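Local coordinates for protein vinylacetyl-CoA Delta-isomerase (Nitrosopumilus maritimus SCM1, PDB 6VJR) that probably dehydrates 4-hydroxybutyryl-CoA and isomerises vinylacetyl-CoA, using a [4Fe-4S] cluster and FAD, the latter bound with help from a second subunit, at residues F98-G103 against N140-G145; R69-A74 against D105-L110; S193-L198 against V214-A219. All blocks are in the same frame, centred on the assembly; numbering follows the deposited sequence.

Contact 1 of 3, residues F98-G103 against N140-G145. With SF4 (iron/sulfur cluster), chain E; FAD (flavin-adenine dinucleotide), chain F.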
loop_
_atom_site.group_PDB
_atom_site.type_symbol
_atom_site.label_atom_id
_atom_site.label_comp_id
_atom_site.label_asym_id
_atom_site.label_seq_id
_atom_site.Cartn_x
_atom_site.Cartn_y
_atom_site.Cartn_z
ATOM N N PHE A 98 -11.722 24.351 -11.328
ATOM C CA PHE A 98 -12.225 25.382 -12.225
ATOM C C PHE A 98 -13.767 25.319 -12.269
ATOM O O PHE A 98 -14.385 25.929 -13.116
ATOM C CB PHE A 98 -11.525 25.306 -13.602
ATOM C CG PHE A 98 -11.358 23.880 -14.105
ATOM C CD1 PHE A 98 -12.414 23.231 -14.729
ATOM C CD2 PHE A 98 -10.206 23.125 -13.795
ATOM C CE1 PHE A 98 -12.264 21.913 -15.180
ATOM C CE2 PHE A 98 -10.088 21.810 -14.228
ATOM C CZ PHE A 98 -11.115 21.211 -14.923
ATOM N N GLN A 99 -14.364 24.454 -11.440
ATOM C CA GLN A 99 -15.732 24.596 -10.946
ATOM C C GLN A 99 -16.854 24.166 -11.887
ATOM O O GLN A 99 -17.923 23.809 -11.394
ATOM C CB GLN A 99 -15.956 26.033 -10.497
ATOM C CG GLN A 99 -15.091 26.413 -9.318
ATOM C CD GLN A 99 -14.663 27.860 -9.297
ATOM O OE1 GLN A 99 -15.487 28.769 -9.098
ATOM N NE2 GLN A 99 -13.359 28.088 -9.474
ATOM N N ARG A 100 -16.694 24.256 -13.204
ATOM C CA ARG A 100 -17.860 24.202 -14.096
ATOM C C ARG A 100 -18.285 22.746 -14.455
ATOM O O ARG A 100 -19.321 22.524 -15.120
ATOM C CB ARG A 100 -17.377 24.992 -15.315
ATOM C CG ARG A 100 -18.428 25.809 -16.034
ATOM C CD ARG A 100 -17.877 26.826 -17.011
ATOM N NE ARG A 100 -18.944 27.117 -17.965
ATOM C CZ ARG A 100 -18.798 27.829 -19.034
ATOM N NH1 ARG A 100 -17.616 28.286 -19.364
ATOM N NH2 ARG A 100 -19.868 28.077 -19.807
ATOM N N CYS A 101 -17.499 21.748 -14.024
ATOM C CA CYS A 101 -17.773 20.334 -14.297
ATOM C C CYS A 101 -19.088 19.939 -13.621
ATOM O O CYS A 101 -19.809 19.101 -14.138
ATOM C CB CYS A 101 -16.666 19.390 -13.801
ATOM S SG CYS A 101 -15.027 19.912 -14.365
ATOM N N VAL A 102 -19.361 20.442 -12.397
ATOM C CA VAL A 102 -20.524 19.974 -11.641
ATOM C C VAL A 102 -21.819 20.213 -12.419
ATOM O O VAL A 102 -22.694 19.330 -12.562
ATOM C CB VAL A 102 -20.591 20.638 -10.253
ATOM C CG1 VAL A 102 -21.554 19.881 -9.377
ATOM C CG2 VAL A 102 -19.240 20.710 -9.589
ATOM N N GLY A 103 -21.932 21.425 -12.971
ATOM C CA GLY A 103 -23.123 21.792 -13.740
ATOM C C GLY A 103 -23.255 20.978 -15.026
ATOM O O GLY A 103 -24.365 20.609 -15.441
ATOM N N ASN A 140 -24.386 31.304 -22.883
ATOM C CA ASN A 140 -23.044 30.839 -22.520
ATOM C C ASN A 140 -22.752 31.054 -21.038
ATOM O O ASN A 140 -21.785 31.733 -20.699
ATOM C CB ASN A 140 -21.958 31.418 -23.418
ATOM C CG ASN A 140 -20.687 30.609 -23.370
ATOM O OD1 ASN A 140 -20.641 29.506 -22.808
ATOM N ND2 ASN A 140 -19.628 31.143 -23.926
ATOM N N LEU A 141 -23.602 30.470 -20.174
ATOM C CA LEU A 141 -23.618 30.728 -18.735
ATOM C C LEU A 141 -22.891 29.635 -17.947
ATOM O O LEU A 141 -22.613 28.548 -18.453
ATOM C CB LEU A 141 -25.073 30.867 -18.262
ATOM C CG LEU A 141 -25.866 31.940 -19.016
ATOM C CD1 LEU A 141 -27.269 32.106 -18.442
ATOM C CD2 LEU A 141 -25.124 33.270 -19.035
ATOM N N VAL A 142 -22.609 29.955 -16.691
ATOM C CA VAL A 142 -22.014 29.040 -15.714
ATOM C C VAL A 142 -23.131 28.511 -14.819
ATOM O O VAL A 142 -23.907 29.295 -14.241
ATOM C CB VAL A 142 -20.928 29.776 -14.905
ATOM C CG1 VAL A 142 -20.394 28.926 -13.754
ATOM C CG2 VAL A 142 -19.787 30.262 -15.808
ATOM N N ILE A 143 -23.183 27.168 -14.716
ATOM C CA ILE A 143 -24.250 26.475 -14.012
ATOM C C ILE A 143 -23.640 25.706 -12.839
ATOM O O ILE A 143 -22.755 24.889 -13.040
ATOM C CB ILE A 143 -24.958 25.487 -14.946
ATOM C CG1 ILE A 143 -25.330 26.090 -16.322
ATOM C CG2 ILE A 143 -26.158 24.854 -14.227
ATOM C CD1 ILE A 143 -26.225 27.299 -16.271
ATOM N N GLY A 144 -24.130 25.978 -11.636
ATOM C CA GLY A 144 -23.813 25.204 -10.452
ATOM C C GLY A 144 -24.694 23.951 -10.339
ATOM O O GLY A 144 -25.858 23.963 -10.701
ATOM N N GLY A 145 -24.164 22.921 -9.654
ATOM C CA GLY A 145 -24.884 21.692 -9.425
ATOM C C GLY A 145 -24.993 21.500 -7.941
ATOM O O GLY A 145 -24.014 21.129 -7.312
HETATM FE FE1 SF4 E . -14.817 18.704 -9.632
HETATM FE FE2 SF4 E . -12.232 18.924 -10.540
HETATM FE FE3 SF4 E . -13.519 21.063 -9.811
HETATM FE FE4 SF4 E . -14.117 19.902 -12.154
HETATM S S1 SF4 E . -12.221 20.980 -11.645
HETATM S S2 SF4 E . -15.648 20.655 -10.537
HETATM S S3 SF4 E . -13.912 17.665 -11.530
HETATM S S4 SF4 E . -13.048 19.310 -8.437
HETATM P PA FAD F . -20.581 12.699 5.471
HETATM O O1A FAD F . -21.711 12.081 4.756
HETATM O O2A FAD F . -20.860 13.332 6.775
HETATM O O5B FAD F . -19.416 11.614 5.477
HETATM C C5B FAD F . -18.519 11.455 6.603
HETATM C C4B FAD F . -18.225 9.993 6.773
HETATM O O4B FAD F . -19.405 9.321 7.278
HETATM C C3B FAD F . -17.797 9.216 5.513
HETATM O O3B FAD F . -16.812 8.234 5.845
HETATM C C2B FAD F . -19.089 8.538 5.074
HETATM O O2B FAD F . -18.955 7.376 4.270
HETATM C C1B FAD F . -19.729 8.227 6.429
HETATM N N9A FAD F . -21.184 8.145 6.383
HETATM C C8A FAD F . -22.117 9.135 6.159
HETATM N N7A FAD F . -23.364 8.741 6.216
HETATM C C5A FAD F . -23.258 7.386 6.470
HETATM C C6A FAD F . -24.234 6.382 6.641
HETATM N N6A FAD F . -25.543 6.637 6.627
HETATM N N1A FAD F . -23.802 5.113 6.817
HETATM C C2A FAD F . -22.476 4.889 6.870
HETATM N N3A FAD F . -21.465 5.747 6.762
HETATM C C4A FAD F . -21.920 6.998 6.552
HETATM N N1 FAD F . -21.673 18.729 -3.437
HETATM C C2 FAD F . -22.534 19.372 -4.294
HETATM O O2 FAD F . -23.744 19.103 -4.354
HETATM N N3 FAD F . -22.019 20.307 -5.172
HETATM C C4 FAD F . -20.717 20.707 -5.263
HETATM O O4 FAD F . -20.371 21.618 -5.994
HETATM C C4X FAD F . -19.841 20.087 -4.280
HETATM N N5 FAD F . -18.551 20.439 -4.271
HETATM C C5X FAD F . -17.788 20.018 -3.203
HETATM C C6 FAD F . -16.499 20.535 -3.006
HETATM C C7 FAD F . -15.723 20.170 -1.916
HETATM C C7M FAD F . -14.386 20.831 -1.688
HETATM C C8 FAD F . -16.175 19.144 -1.061
HETATM C C8M FAD F . -15.308 18.649 0.059
HETATM C C9 FAD F . -17.399 18.556 -1.279
HETATM C C9A FAD F . -18.233 19.010 -2.332
HETATM N N10 FAD F . -19.528 18.524 -2.504
HETATM C C10 FAD F . -20.412 19.101 -3.416
HETATM C "C1'" FAD F . -20.058 17.681 -1.414
HETATM C "C2'" FAD F . -19.704 16.214 -1.410
HETATM O "O2'" FAD F . -20.556 15.561 -2.353
HETATM C "C3'" FAD F . -19.910 15.631 -0.004
HETATM O "O3'" FAD F . -18.882 16.178 0.800
HETATM C "C4'" FAD F . -19.977 14.098 0.067
HETATM O "O4'" FAD F . -21.194 13.616 -0.520
HETATM C "C5'" FAD F . -19.884 13.573 1.488
HETATM O "O5'" FAD F . -20.929 14.127 2.270
HETATM P P FAD F . -20.629 14.878 3.600
HETATM O O1P FAD F . -19.671 15.970 3.416
HETATM O O2P FAD F . -21.933 15.183 4.210
HETATM O O3P FAD F . -19.878 13.838 4.560
HETATM O O HOH W 1 -20.293 23.594 -12.089
HETATM O O HOH W 2 -21.523 26.104 -17.410
HETATM O O HOH W 3 -21.323 24.374 -15.004
#
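Three groups converge on Ile143 O: water 3 at 2.5 Å, water 1 at 2.9 Å and the CA-H of Gly103, its CA 3.2 Å away; both waters have further acceptors, so their protons may be shared. Here the cysteine loop of the [4Fe-4S] site, running into helix 101-121, meets edge strand 143-146 of a four-stranded sheet. A side chain on Gly103 would collide with Ile143 O, so glycine permits the approach. Arg100, its chain extended from CG to NE, reaches the turn 140-142 leading into the strand. Arg100 NH2 gives weak bonds to Asn140 OD1 and, at 3.1 Å, to Leu141 O, while NE donates to water 2 and Val142 CG2 lies over one guanidinium face; Thr45 takes NH1. On the cluster side Cys101 SG binds FE4 at 2.4 Å. The Phe98 ring, with CG in the crowded position (chi1 42°), sets one face over S1, which sits 3.3 Å above its centre. An alanine here would remove that face and would probably leave the sulfide less shielded and less firmly packed. Val102 CG2 fits between cluster S2 and flavin O4, and FAD N3 donates to Gly145 O at 3.0 Å, the N-H pointing almost straight (165°).

Contact 2 of 3, residues R69-A74 against D105-L110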
loop_
_atom_site.group_PDB
_atom_site.type_symbol
_atom_site.label_atom_id
_atom_site.label_comp_id
_atom_site.label_asym_id
_atom_site.label_seq_id
_atom_site.Cartn_x
_atom_site.Cartn_y
_atom_site.Cartn_z
ATOM N N ARG A 69 -18.176 23.470 -24.175
ATOM C CA ARG A 69 -18.331 22.042 -23.888
ATOM C C ARG A 69 -18.920 21.783 -22.497
ATOM O O ARG A 69 -19.612 20.798 -22.316
ATOM C CB ARG A 69 -17.043 21.249 -24.131
ATOM C CG ARG A 69 -17.199 19.749 -23.930
ATOM C CD ARG A 69 -15.973 19.031 -24.389
ATOM N NE ARG A 69 -15.557 19.263 -25.770
ATOM C CZ ARG A 69 -16.138 18.794 -26.860
ATOM N NH1 ARG A 69 -15.580 19.046 -28.029
ATOM N NH2 ARG A 69 -17.221 18.037 -26.810
ATOM N N PHE A 70 -18.758 22.703 -21.551
ATOM C CA PHE A 70 -19.403 22.555 -20.253
ATOM C C PHE A 70 -20.925 22.639 -20.313
ATOM O O PHE A 70 -21.595 22.198 -19.382
ATOM C CB PHE A 70 -18.879 23.566 -19.234
ATOM C CG PHE A 70 -17.487 23.247 -18.741
ATOM C CD1 PHE A 70 -17.288 22.200 -17.853
ATOM C CD2 PHE A 70 -16.386 23.953 -19.172
ATOM C CE1 PHE A 70 -16.023 21.921 -17.360
ATOM C CE2 PHE A 70 -15.121 23.668 -18.691
ATOM C CZ PHE A 70 -14.943 22.674 -17.767
ATOM N N LEU A 71 -21.489 23.138 -21.424
ATOM C CA LEU A 71 -22.945 23.262 -21.557
ATOM C C LEU A 71 -23.518 22.224 -22.523
ATOM O O LEU A 71 -24.710 22.280 -22.878
ATOM C CB LEU A 71 -23.249 24.676 -22.061
ATOM C CG LEU A 71 -22.941 25.824 -21.096
ATOM C CD1 LEU A 71 -22.989 27.183 -21.799
ATOM C CD2 LEU A 71 -23.916 25.759 -19.957
ATOM N N HIS A 72 -22.648 21.349 -23.016
ATOM C CA HIS A 72 -23.013 20.391 -24.046
ATOM C C HIS A 72 -23.542 19.086 -23.461
ATOM O O HIS A 72 -22.935 18.507 -22.571
ATOM C CB HIS A 72 -21.828 20.136 -24.966
ATOM C CG HIS A 72 -22.110 19.174 -26.055
ATOM N ND1 HIS A 72 -23.020 19.423 -27.061
ATOM C CD2 HIS A 72 -21.472 18.058 -26.416
ATOM C CE1 HIS A 72 -22.971 18.408 -27.929
ATOM N NE2 HIS A 72 -22.004 17.591 -27.576
ATOM N N ILE A 73 -24.671 18.629 -24.015
ATOM C CA ILE A 73 -25.283 17.358 -23.667
ATOM C C ILE A 73 -24.663 16.316 -24.620
ATOM O O ILE A 73 -24.782 16.388 -25.840
ATOM C CB ILE A 73 -26.808 17.386 -23.773
ATOM C CG1 ILE A 73 -27.489 18.484 -22.918
ATOM C CG2 ILE A 73 -27.362 16.007 -23.495
ATOM C CD1 ILE A 73 -27.304 18.390 -21.436
ATOM N N ALA A 74 -23.895 15.406 -24.020
ATOM C CA ALA A 74 -23.019 14.508 -24.778
ATOM C C ALA A 74 -23.825 13.618 -25.715
ATOM O O ALA A 74 -24.770 12.979 -25.295
ATOM C CB ALA A 74 -22.218 13.665 -23.810
ATOM N N ASP A 105 -22.169 17.881 -15.476
ATOM C CA ASP A 105 -22.598 16.542 -15.090
ATOM C C ASP A 105 -24.071 16.546 -14.642
ATOM O O ASP A 105 -24.824 15.604 -14.921
ATOM C CB ASP A 105 -21.582 16.027 -14.082
ATOM C CG ASP A 105 -20.173 15.792 -14.654
ATOM O OD1 ASP A 105 -20.051 15.514 -15.885
ATOM O OD2 ASP A 105 -19.190 15.803 -13.866
ATOM N N ALA A 106 -24.477 17.590 -13.917
ATOM C CA ALA A 106 -25.870 17.754 -13.524
ATOM C C ALA A 106 -26.776 17.801 -14.756
ATOM O O ALA A 106 -27.788 17.098 -14.787
ATOM C CB ALA A 106 -26.037 19.015 -12.683
ATOM N N MET A 107 -26.396 18.583 -15.767
ATOM C CA MET A 107 -27.248 18.761 -16.948
ATOM C C MET A 107 -27.361 17.451 -17.727
ATOM O O MET A 107 -28.428 17.085 -18.219
ATOM C CB MET A 107 -26.774 19.920 -17.826
ATOM C CG MET A 107 -27.050 21.219 -17.081
ATOM S SD MET A 107 -27.272 22.662 -18.092
ATOM C CE MET A 107 -25.554 22.694 -18.566
ATOM N N ASN A 108 -26.221 16.774 -17.881
ATOM C CA ASN A 108 -26.195 15.515 -18.600
ATOM C C ASN A 108 -27.103 14.490 -17.895
ATOM O O ASN A 108 -27.851 13.778 -18.532
ATOM C CB ASN A 108 -24.761 15.078 -18.853
ATOM C CG ASN A 108 -24.207 15.727 -20.114
ATOM O OD1 ASN A 108 -24.290 15.177 -21.213
ATOM N ND2 ASN A 108 -23.663 16.922 -19.980
ATOM N N SER A 109 -27.005 14.398 -16.570
ATOM C CA SER A 109 -27.816 13.463 -15.808
ATOM C C SER A 109 -29.306 13.819 -15.841
ATOM O O SER A 109 -30.186 12.944 -15.923
ATOM C CB SER A 109 -27.250 13.326 -14.393
ATOM O OG SER A 109 -27.322 14.520 -13.622
ATOM N N LEU A 110 -29.612 15.115 -15.769
ATOM C CA LEU A 110 -31.004 15.555 -15.859
ATOM C C LEU A 110 -31.612 15.283 -17.218
ATOM O O LEU A 110 -32.806 15.020 -17.290
ATOM C CB LEU A 110 -31.122 17.018 -15.511
ATOM C CG LEU A 110 -31.050 17.326 -14.029
ATOM C CD1 LEU A 110 -30.781 18.804 -13.830
ATOM C CD2 LEU A 110 -32.322 16.877 -13.300
#
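Asn108 on helix 101-121 holds the loop 69-74 by both ends of its amide. Asn108 ND2 donates to His72 O at 3.1 Å (169° at the hydrogen), the partner lying close to the amide plane although the nitrogen stands above the plane of the His72 carbonyl. OD1 accepts from Ala74 N at 2.8 Å, again nearly straight and in the plane of the Asn108 carbonyl. Acceptor and donor two residues apart on the loop thus face the donor and acceptor of one carboxamide, which fixes the amide against a flip; ND2 also donates back to Met104 O, one turn earlier in the helix. Ile73, between the two bonded residues, runs past Asn108 in the opposite direction, its CG2 beside OD1. Its other branch ends with Ile73 CD1 3.6 Å from Met107 O and 4.0 Å from Met107 CB, an ordinary apolar contact. Met107 points at the loop and bends at its last torsion (chi3 -70°), so that CE lies 3.7 Å from Leu71 CD2, the two chains side by side and directed the same way. Asp105, whose CB points away from the loop, bonds His289 ND1 through OD2, placing Asp105 in the second shell of the iron. Phe129 and Phe132 of helix 125-139 pack on Met107, Tyr288 of helix 278-292 on Asn108, and the loop itself links strand 66-68 to helix 77-94.

Contact 3 of 3, residues S193-L198 against V214-A219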
loop_
_atom_site.group_PDB
_atom_site.type_symbol
_atom_site.label_atom_id
_atom_site.label_comp_id
_atom_site.label_asym_id
_atom_site.label_seq_id
_atom_site.Cartn_x
_atom_site.Cartn_y
_atom_site.Cartn_z
ATOM N N SER A 193 -21.453 31.541 -10.316
ATOM C CA SER A 193 -22.377 30.952 -11.264
ATOM C C SER A 193 -23.502 31.940 -11.606
ATOM O O SER A 193 -23.814 32.842 -10.821
ATOM C CB SER A 193 -22.985 29.676 -10.696
ATOM O OG SER A 193 -22.039 28.648 -10.390
ATOM N N HIS A 194 -24.158 31.702 -12.747
ATOM C CA HIS A 194 -25.337 32.437 -13.190
ATOM C C HIS A 194 -26.640 31.766 -12.731
ATOM O O HIS A 194 -27.607 32.450 -12.373
ATOM C CB HIS A 194 -25.300 32.646 -14.706
ATOM C CG HIS A 194 -24.096 33.363 -15.192
ATOM N ND1 HIS A 194 -23.076 32.704 -15.839
ATOM C CD2 HIS A 194 -23.678 34.630 -15.052
ATOM C CE1 HIS A 194 -22.130 33.585 -16.168
ATOM N NE2 HIS A 194 -22.464 34.763 -15.671
ATOM N N TRP A 195 -26.689 30.439 -12.838
ATOM C CA TRP A 195 -27.803 29.618 -12.402
ATOM C C TRP A 195 -27.270 28.481 -11.545
ATOM O O TRP A 195 -26.156 28.027 -11.782
ATOM C CB TRP A 195 -28.569 29.018 -13.574
ATOM C CG TRP A 195 -29.285 30.051 -14.393
ATOM C CD1 TRP A 195 -28.791 30.847 -15.377
ATOM C CD2 TRP A 195 -30.664 30.403 -14.241
ATOM N NE1 TRP A 195 -29.778 31.669 -15.862
ATOM C CE2 TRP A 195 -30.936 31.417 -15.180
ATOM C CE3 TRP A 195 -31.699 29.924 -13.436
ATOM C CZ2 TRP A 195 -32.194 31.986 -15.297
ATOM C CZ3 TRP A 195 -32.937 30.500 -13.540
ATOM C CH2 TRP A 195 -33.179 31.508 -14.468
ATOM N N ILE A 196 -28.111 28.001 -10.636
ATOM C CA ILE A 196 -27.811 26.868 -9.768
ATOM C C ILE A 196 -28.987 25.894 -9.858
ATOM O O ILE A 196 -30.157 26.321 -9.768
ATOM C CB ILE A 196 -27.604 27.365 -8.341
ATOM C CG1 ILE A 196 -26.358 28.286 -8.278
ATOM C CG2 ILE A 196 -27.474 26.180 -7.400
ATOM C CD1 ILE A 196 -26.287 29.177 -7.070
ATOM N N ILE A 197 -28.683 24.611 -10.131
ATOM C CA ILE A 197 -29.701 23.575 -10.182
ATOM C C ILE A 197 -29.701 22.800 -8.865
ATOM O O ILE A 197 -28.729 22.130 -8.524
ATOM C CB ILE A 197 -29.487 22.623 -11.372
ATOM C CG1 ILE A 197 -29.420 23.370 -12.719
ATOM C CG2 ILE A 197 -30.631 21.619 -11.395
ATOM C CD1 ILE A 197 -29.094 22.510 -13.904
ATOM N N LEU A 198 -30.816 22.895 -8.141
ATOM C CA LEU A 198 -31.008 22.166 -6.900
ATOM C C LEU A 198 -31.457 20.747 -7.247
ATOM O O LEU A 198 -32.363 20.583 -8.062
ATOM C CB LEU A 198 -32.106 22.844 -6.073
ATOM C CG LEU A 198 -31.889 24.320 -5.744
ATOM C CD1 LEU A 198 -33.102 24.880 -5.058
ATOM C CD2 LEU A 198 -30.613 24.519 -4.934
ATOM N N VAL A 214 -36.400 19.130 -7.977
ATOM C CA VAL A 214 -35.317 19.650 -8.786
ATOM C C VAL A 214 -35.770 20.964 -9.384
ATOM O O VAL A 214 -36.832 21.017 -10.006
ATOM C CB VAL A 214 -34.900 18.704 -9.931
ATOM C CG1 VAL A 214 -33.822 19.353 -10.819
ATOM C CG2 VAL A 214 -34.431 17.357 -9.369
ATOM N N GLY A 215 -34.940 21.989 -9.259
ATOM C CA GLY A 215 -35.273 23.270 -9.871
ATOM C C GLY A 215 -34.056 24.147 -10.059
ATOM O O GLY A 215 -33.115 24.072 -9.277
ATOM N N ALA A 216 -34.105 24.978 -11.107
ATOM C CA ALA A 216 -33.035 25.912 -11.413
ATOM C C ALA A 216 -33.416 27.283 -10.867
ATOM O O ALA A 216 -34.515 27.790 -11.115
ATOM C CB ALA A 216 -32.857 25.960 -12.872
ATOM N N ILE A 217 -32.460 27.905 -10.194
ATOM C CA ILE A 217 -32.646 29.234 -9.657
ATOM C C ILE A 217 -31.514 30.122 -10.162
ATOM O O ILE A 217 -30.363 29.678 -10.279
ATOM C CB ILE A 217 -32.721 29.243 -8.128
ATOM C CG1 ILE A 217 -31.462 28.771 -7.464
ATOM C CG2 ILE A 217 -33.906 28.433 -7.640
ATOM C CD1 ILE A 217 -31.441 28.977 -5.968
ATOM N N PRO A 218 -31.797 31.412 -10.452
ATOM C CA PRO A 218 -30.717 32.346 -10.729
ATOM C C PRO A 218 -29.893 32.559 -9.463
ATOM O O PRO A 218 -30.443 32.550 -8.359
ATOM C CB PRO A 218 -31.447 33.564 -11.286
ATOM C CG PRO A 218 -32.727 33.528 -10.483
ATOM C CD PRO A 218 -33.113 32.062 -10.420
ATOM N N ALA A 219 -28.601 32.830 -9.629
ATOM C CA ALA A 219 -27.748 32.999 -8.464
ATOM C C ALA A 219 -28.207 34.181 -7.618
ATOM O O ALA A 219 -27.932 34.200 -6.432
ATOM C CB ALA A 219 -26.310 33.220 -8.875
#
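Trp195 CG stands beside its backbone N, anti to the carbonyl carbon (chi1 -67°), and chi2 of 82° swings the six-membered ring across to Pro218. Pro218 CB then sits 4.1 Å from that ring's centroid, almost on its normal, a CH-pi contact over the face, while Pro218 CD touches Trp195 CZ3 at 3.5 Å and Ala216 O lies at the ring's edge. Ile217 takes the crowded first torsion (chi1 63°), which brings CG1 against Ile196 CB. These groups ride on consecutive antiparallel strands, a β-hairpin with a long connection that forms the inner pair of the four-stranded sheet. Ile196 and Ile217 are a hydrogen-bonded pair, Ile217 N donating to Ile196 O at 2.8 Å and Ile196 N returning the bond at the same length to Ile217 O, each nearly along the C=O axis. Leu198 and Gly215 form the next such pair. Pro218 falls in a non-hydrogen-bonded pair with Trp195, where its missing N-H costs nothing toward this neighbour. Trp195, Ile197 and Ala216 share the face that meets Phe132 of helix 125-139, whose ring stands edge-to-face with Trp195. Past the proline, Ala219 N donates to His194 O at 2.9 Å from well above the carbonyl plane.

Contacts 1 and 2 have centres about 10 Å apart and use successive turns of helix 101-121; Phe70 of the loop 69-74 lays CD1 3.4 Å from Arg100 O and has its side chain about 6 Å from the iron-sulfur cluster. Contacts 1 and 3 meet within one sheet, where Val142 O and His194 N (2.8 Å) and Gly144 N and Trp195 O (2.9 Å) are probable hydrogen bonds. The helix packs on that sheet as well, Leu110 CD1 of contact 2 lying 3.7 Å from Ile197 CG2 of contact 3. Contact 1 alone touches both cofactors, through Val102; contact 3 stands further back, with the Ile196 side chain about 8 Å from FAD.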